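Local coordinates for protein arginase (PDB 4RHJ) that is of unknown function but adopts the arginase-deacetylase fold, having evolved without the binuclear manganese cluster of true arginases, at residues E118-L121 against G122-A126; S127-L130 against L131-Y135; D268-H271 against I272-G275. All coordinates share one frame; numbering follows the deposited sequence.

Contact 1. Residues E118-L121 against G122-A126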
# COMPACT_ATOMS: atom_id res chain seq x y z
N GLU A 118 14.46 -21.22 27.42
CA GLU A 118 15.62 -20.36 27.55
C GLU A 118 15.32 -18.95 27.07
O GLU A 118 15.64 -17.99 27.78
CB GLU A 118 16.82 -20.97 26.83
CG GLU A 118 17.41 -22.13 27.62
CD GLU A 118 18.52 -22.89 26.90
OE1 GLU A 118 19.41 -23.42 27.60
OE2 GLU A 118 18.49 -22.98 25.65
N TRP A 119 14.68 -18.81 25.91
CA TRP A 119 14.27 -17.49 25.40
C TRP A 119 13.38 -16.78 26.41
O TRP A 119 13.42 -15.56 26.56
CB TRP A 119 13.52 -17.63 24.06
CG TRP A 119 14.39 -17.68 22.80
CD1 TRP A 119 14.51 -18.73 21.94
CD2 TRP A 119 15.21 -16.64 22.27
NE1 TRP A 119 15.36 -18.41 20.92
CE2 TRP A 119 15.81 -17.13 21.10
CE3 TRP A 119 15.49 -15.33 22.67
CZ2 TRP A 119 16.68 -16.37 20.33
CZ3 TRP A 119 16.36 -14.58 21.90
CH2 TRP A 119 16.94 -15.10 20.75
N TYR A 120 12.58 -17.57 27.12
CA TYR A 120 11.61 -17.08 28.08
C TYR A 120 12.24 -16.67 29.39
O TYR A 120 11.96 -15.59 29.92
CB TYR A 120 10.55 -18.15 28.37
CG TYR A 120 9.69 -17.83 29.56
CD1 TYR A 120 8.66 -16.91 29.48
CD2 TYR A 120 9.92 -18.45 30.79
CE1 TYR A 120 7.87 -16.61 30.58
CE2 TYR A 120 9.14 -18.15 31.89
CZ TYR A 120 8.12 -17.23 31.78
OH TYR A 120 7.34 -16.93 32.88
N LEU A 121 13.06 -17.56 29.94
CA LEU A 121 13.72 -17.32 31.21
C LEU A 121 14.59 -16.07 31.13
O LEU A 121 14.60 -15.26 32.05
CB LEU A 121 14.57 -18.53 31.61
CG LEU A 121 13.84 -19.78 32.13
CD1 LEU A 121 14.83 -20.79 32.70
CD2 LEU A 121 12.76 -19.44 33.16
N GLY A 122 15.32 -15.93 30.02
CA GLY A 122 16.12 -14.75 29.76
C GLY A 122 15.30 -13.49 29.56
O GLY A 122 15.51 -12.49 30.24
N SER A 123 14.35 -13.55 28.63
CA SER A 123 13.42 -12.44 28.39
C SER A 123 12.74 -12.02 29.69
O SER A 123 12.46 -10.85 29.92
CB SER A 123 12.38 -12.84 27.33
OG SER A 123 11.69 -11.72 26.82
N LEU A 124 12.47 -13.00 30.53
CA LEU A 124 11.88 -12.74 31.83
C LEU A 124 12.92 -12.06 32.72
O LEU A 124 12.63 -11.14 33.45
CB LEU A 124 11.38 -14.05 32.44
CG LEU A 124 10.38 -14.15 33.59
CD1 LEU A 124 8.94 -14.03 33.11
CD2 LEU A 124 10.61 -15.45 34.35
N GLU A 125 14.16 -12.52 32.64
CA GLU A 125 15.23 -11.96 33.46
C GLU A 125 15.67 -10.57 33.00
O GLU A 125 15.92 -9.70 33.83
CB GLU A 125 16.43 -12.90 33.47
CG GLU A 125 17.74 -12.19 33.51
CD GLU A 125 18.84 -13.10 33.92
OE1 GLU A 125 18.55 -14.30 34.12
OE2 GLU A 125 19.99 -12.62 34.06
N ALA A 126 15.76 -10.37 31.69
CA ALA A 126 16.03 -9.05 31.15
C ALA A 126 14.94 -8.06 31.54
O ALA A 126 15.22 -7.02 32.12
CB ALA A 126 16.16 -9.11 29.64
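Y120 overlaps L124 one helical turn on: the phenol end of its ring lies alongside the forked tip of the leucine. This is an i to i+4 pair on helix 116-131 of the arginase-deacetylase fold. Both side chains have CG anti to the backbone N (chi1 167° for Y120 and -162° for L124), which sends them off the helix in the same direction. Y120 CZ is 3.6 Å from L124 CD1, and CD2 sits nearer the CE2 flank of the ring. Tyrosine suits the place because it is both flat and polar: its outer ring atoms and OH lie alongside the leucine methyls, Y120 OH 3.3 Å from L124 CD1, while the hydroxyl hydrogen-bonds E152 of helix 148-157, whose E152 and R156 also touch L124. The backbone beneath is regular, with G122 N donating to E118 O (3.1 Å) along an almost straight N-H line, 168°. S123, small and buried, probably lets helix 148-157 approach, its side chain touching S149 as well as Y51. W119 fills a different flank, its indole edge-to-face with Y51 and also meeting F22. Under the tyrosine-leucine pair, Y120 O accepts L124 N at 2.7 Å, and L124 CB stands 3.0 Å from the same Y120 O.

Contact 2. Residues S127-L130 against L131-Y135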
# COMPACT_ATOMS: atom_id res chain seq x y z
N SER A 127 13.69 -8.40 31.23
CA SER A 127 12.56 -7.51 31.49
C SER A 127 12.50 -7.15 32.97
O SER A 127 12.34 -5.98 33.33
CB SER A 127 11.26 -8.17 31.04
OG SER A 127 11.09 -9.44 31.65
N THR A 128 12.63 -8.16 33.82
CA THR A 128 12.71 -7.96 35.27
C THR A 128 13.84 -6.99 35.67
O THR A 128 13.66 -6.13 36.54
CB THR A 128 12.94 -9.30 35.99
OG1 THR A 128 11.76 -10.12 35.91
CG2 THR A 128 13.27 -9.07 37.44
N GLU A 129 15.00 -7.13 35.02
CA GLU A 129 16.17 -6.33 35.37
C GLU A 129 16.14 -4.97 34.69
O GLU A 129 16.93 -4.09 35.01
CB GLU A 129 17.46 -7.07 35.01
CG GLU A 129 18.69 -6.62 35.78
CD GLU A 129 19.09 -7.58 36.90
OE1 GLU A 129 18.35 -8.54 37.18
OE2 GLU A 129 20.16 -7.37 37.51
N LEU A 130 15.23 -4.80 33.74
CA LEU A 130 15.00 -3.50 33.12
C LEU A 130 13.93 -2.72 33.87
O LEU A 130 14.01 -1.49 34.02
CB LEU A 130 14.59 -3.67 31.65
CG LEU A 130 15.77 -3.97 30.73
CD1 LEU A 130 15.39 -3.88 29.26
CD2 LEU A 130 16.96 -3.06 31.07
N LEU A 131 12.93 -3.46 34.34
CA LEU A 131 11.81 -2.90 35.07
C LEU A 131 12.19 -2.54 36.49
O LEU A 131 11.66 -1.58 37.04
CB LEU A 131 10.64 -3.89 35.10
CG LEU A 131 9.82 -4.04 33.83
CD1 LEU A 131 8.80 -5.13 34.01
CD2 LEU A 131 9.17 -2.71 33.49
N GLU A 132 13.10 -3.30 37.09
CA GLU A 132 13.55 -2.98 38.43
C GLU A 132 14.15 -1.59 38.44
O GLU A 132 13.92 -0.81 39.38
CB GLU A 132 14.56 -4.02 38.93
CG GLU A 132 13.89 -5.24 39.52
CD GLU A 132 14.88 -6.34 39.88
OE1 GLU A 132 16.03 -6.02 40.23
OE2 GLU A 132 14.49 -7.52 39.81
N LYS A 133 14.88 -1.25 37.38
CA LYS A 133 15.62 0.01 37.34
C LYS A 133 14.82 1.20 36.79
O LYS A 133 15.35 2.29 36.64
CB LYS A 133 16.90 -0.15 36.52
CG LYS A 133 17.77 -1.33 36.86
CD LYS A 133 18.96 -1.39 35.90
CE LYS A 133 19.93 -2.52 36.23
NZ LYS A 133 20.89 -2.17 37.31
N GLY A 134 13.55 1.00 36.51
CA GLY A 134 12.71 2.10 36.07
C GLY A 134 12.87 2.48 34.61
O GLY A 134 12.57 3.61 34.23
N TYR A 135 13.34 1.54 33.79
CA TYR A 135 13.29 1.72 32.34
C TYR A 135 12.03 1.04 31.87
O TYR A 135 11.66 0.01 32.45
CB TYR A 135 14.51 1.12 31.64
CG TYR A 135 15.85 1.60 32.17
CD1 TYR A 135 16.32 1.13 33.38
CD2 TYR A 135 16.63 2.50 31.47
CE1 TYR A 135 17.52 1.55 33.88
CE2 TYR A 135 17.84 2.93 31.98
CZ TYR A 135 18.28 2.44 33.20
OH TYR A 135 19.48 2.81 33.77
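K133 lays its aliphatic chain over the carbonyl oxygen of E129, with K133 CG 3.4 Å from E129 O and CD and CE following only slightly farther off. One residue earlier along the helix, T128 and E132 leave it in the same direction, flank to flank. T128 CG2, anti to its backbone N, comes within 3.1 Å of E132 OE2; this leaves OG1 beside the N (chi1 -70°), bonded to L124 O. E132 N donates to T128 O (2.9 Å). The leucines face inward, as their greasy side chains suit: L130 packs on A47 and F49 of strand 46-50, and L131 on L157 of helix 148-157.

What positions these groups is the end of helix 116-131, closed by a Schellman motif with a type I turn from L131 to G134. G134 has a phi of +80°, where a CB would jam against the preceding carbonyl oxygen, so glycine fits well. The chain can then fold back until Y135 N reaches L130 O (3.1 Å), an oxygen also at the Y135 ring edge, in its plane. Farther out, K133 NZ is held by the carbonyls of K30 and V32.

E129 O is buried without a polar partner, covered by lysine methylenes. E129 OE1 and E132 OE1 are 4.6 Å apart, so their like charges probably disfavour each other; K133 NZ, 5.3 Å from E129 OE2 and not in contact, may offset this in part.

Contact 3. Residues D268-H271 against I272-G275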
# COMPACT_ATOMS: atom_id res chain seq x y z
N ASP A 268 -2.14 4.04 9.29
CA ASP A 268 -3.30 3.56 10.04
C ASP A 268 -2.91 3.10 11.45
O ASP A 268 -3.56 3.43 12.42
CB ASP A 268 -4.00 2.41 9.30
CG ASP A 268 -4.56 2.82 7.94
OD1 ASP A 268 -4.71 4.04 7.70
OD2 ASP A 268 -4.84 1.93 7.11
N LEU A 269 -1.84 2.32 11.54
CA LEU A 269 -1.38 1.85 12.83
C LEU A 269 -0.87 3.00 13.67
O LEU A 269 -1.25 3.14 14.82
CB LEU A 269 -0.29 0.78 12.64
CG LEU A 269 0.27 0.09 13.88
CD1 LEU A 269 -0.83 -0.38 14.82
CD2 LEU A 269 1.20 -1.07 13.47
N LEU A 270 -0.04 3.86 13.08
CA LEU A 270 0.53 5.01 13.78
C LEU A 270 -0.56 5.93 14.36
O LEU A 270 -0.39 6.51 15.43
CB LEU A 270 1.46 5.80 12.84
CG LEU A 270 2.81 5.19 12.40
CD1 LEU A 270 3.55 6.08 11.36
CD2 LEU A 270 3.72 4.88 13.60
N HIS A 271 -1.69 6.04 13.66
CA HIS A 271 -2.85 6.82 14.14
C HIS A 271 -3.47 6.18 15.36
O HIS A 271 -3.62 6.79 16.40
CB HIS A 271 -3.91 6.94 13.02
CG HIS A 271 -5.12 7.72 13.42
ND1 HIS A 271 -5.24 9.07 13.18
CD2 HIS A 271 -6.26 7.35 14.05
CE1 HIS A 271 -6.41 9.50 13.64
NE2 HIS A 271 -7.04 8.47 14.19
N ILE A 272 -3.86 4.93 15.22
CA ILE A 272 -4.51 4.20 16.29
C ILE A 272 -3.56 4.06 17.47
O ILE A 272 -3.97 4.20 18.60
CB ILE A 272 -4.99 2.84 15.79
CG1 ILE A 272 -5.99 3.05 14.66
CG2 ILE A 272 -5.60 2.00 16.90
CD1 ILE A 272 -6.48 1.78 14.03
N MET A 273 -2.28 3.82 17.19
CA MET A 273 -1.24 3.78 18.23
C MET A 273 -1.13 5.10 19.01
O MET A 273 -0.86 5.11 20.21
CB MET A 273 0.12 3.46 17.63
CG MET A 273 0.32 2.08 17.18
SD MET A 273 1.92 1.96 16.41
CE MET A 273 2.94 2.76 17.65
N ASN A 274 -1.30 6.21 18.29
CA ASN A 274 -1.18 7.55 18.86
C ASN A 274 -2.23 7.73 19.95
O ASN A 274 -1.98 8.34 20.99
CB ASN A 274 -1.33 8.60 17.75
CG ASN A 274 -1.13 10.03 18.24
OD1 ASN A 274 0.01 10.49 18.43
ND2 ASN A 274 -2.24 10.75 18.41
N GLY A 275 -3.40 7.13 19.72
CA GLY A 275 -4.55 7.28 20.58
C GLY A 275 -4.67 6.35 21.77
O GLY A 275 -5.73 6.29 22.38
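D268 presents its backbone oxygen to I272, whose N donates at 3.2 Å in a nearly straight bond (175°) while its CG1 leans over the same D268 O. The carboxylate of D268 turns back to S265 N, a suitable role for aspartate near the start of helix 266-274. That helix is the connection of a beta-alpha-beta unit between the neighbouring parallel strands 239-244 and 281-287.

L269 carries the main side-chain contact. Its CG is 3.6 Å from M273 SD, and its CD1 is equally close to M273 CG, the two chains crossing at a slant. With CG anti to its own backbone N (chi1 -177°), the leucine swings its branches toward the later turn, whereas M273 bends at chi3 (49°) so that its terminal methyl folds back instead of running straight on. Below them M273 N meets L269 O at 2.7 Å. L269 also packs on F168, V247, L248 and I311, and its side chain is about 8 Å from that of D244, a manganese-binding residue with no metal bound in this chain.

L270 makes a lighter touch, CD2 to M273 SD at 4.4 Å, as its branches serve mainly the surroundings: helix 303-316 and G262 of the second subunit.

H271, on the exposed flank, acts through its backbone: H271 O receives weak bonds from both N274 N (3.0 Å) and G275 N (3.3 Å) as the chain leaves helical geometry at G275. N274 N also gives a weak bond to L270 O.

The chemistry thus changes along the segment. One short bond (M273 N to L269 O), one longer, straight one (I272 N to D268 O) and soft hydrocarbon-to-sulfur packing, in which flexible methionine can mould itself to L269, hold the earlier turn; at the last turn one carbonyl takes two weak bonds, consistent with the helical pattern giving way to loop.

In the fold
Following the chain, contact 1 comes first, in the early turns of helix 116-131, and contact 2 follows directly as the same helix ends and the chain turns toward strand 136-140; their centres are 13 Å apart. Contact 3 comes much later. Each spans only neighbouring turns, so none closes a long loop, and the three run in series without nesting or crossing. Contacts 1 and 2 set one helix against helices 23-30 and 148-157, with contact 2 also reaching strand 46-50. Contact 3, on the opposite side of the chain's centre, packs helix 266-274, the crossover between strands 239-244 and 281-287, against helix 303-316 and strand 163-168, and touches the second subunit.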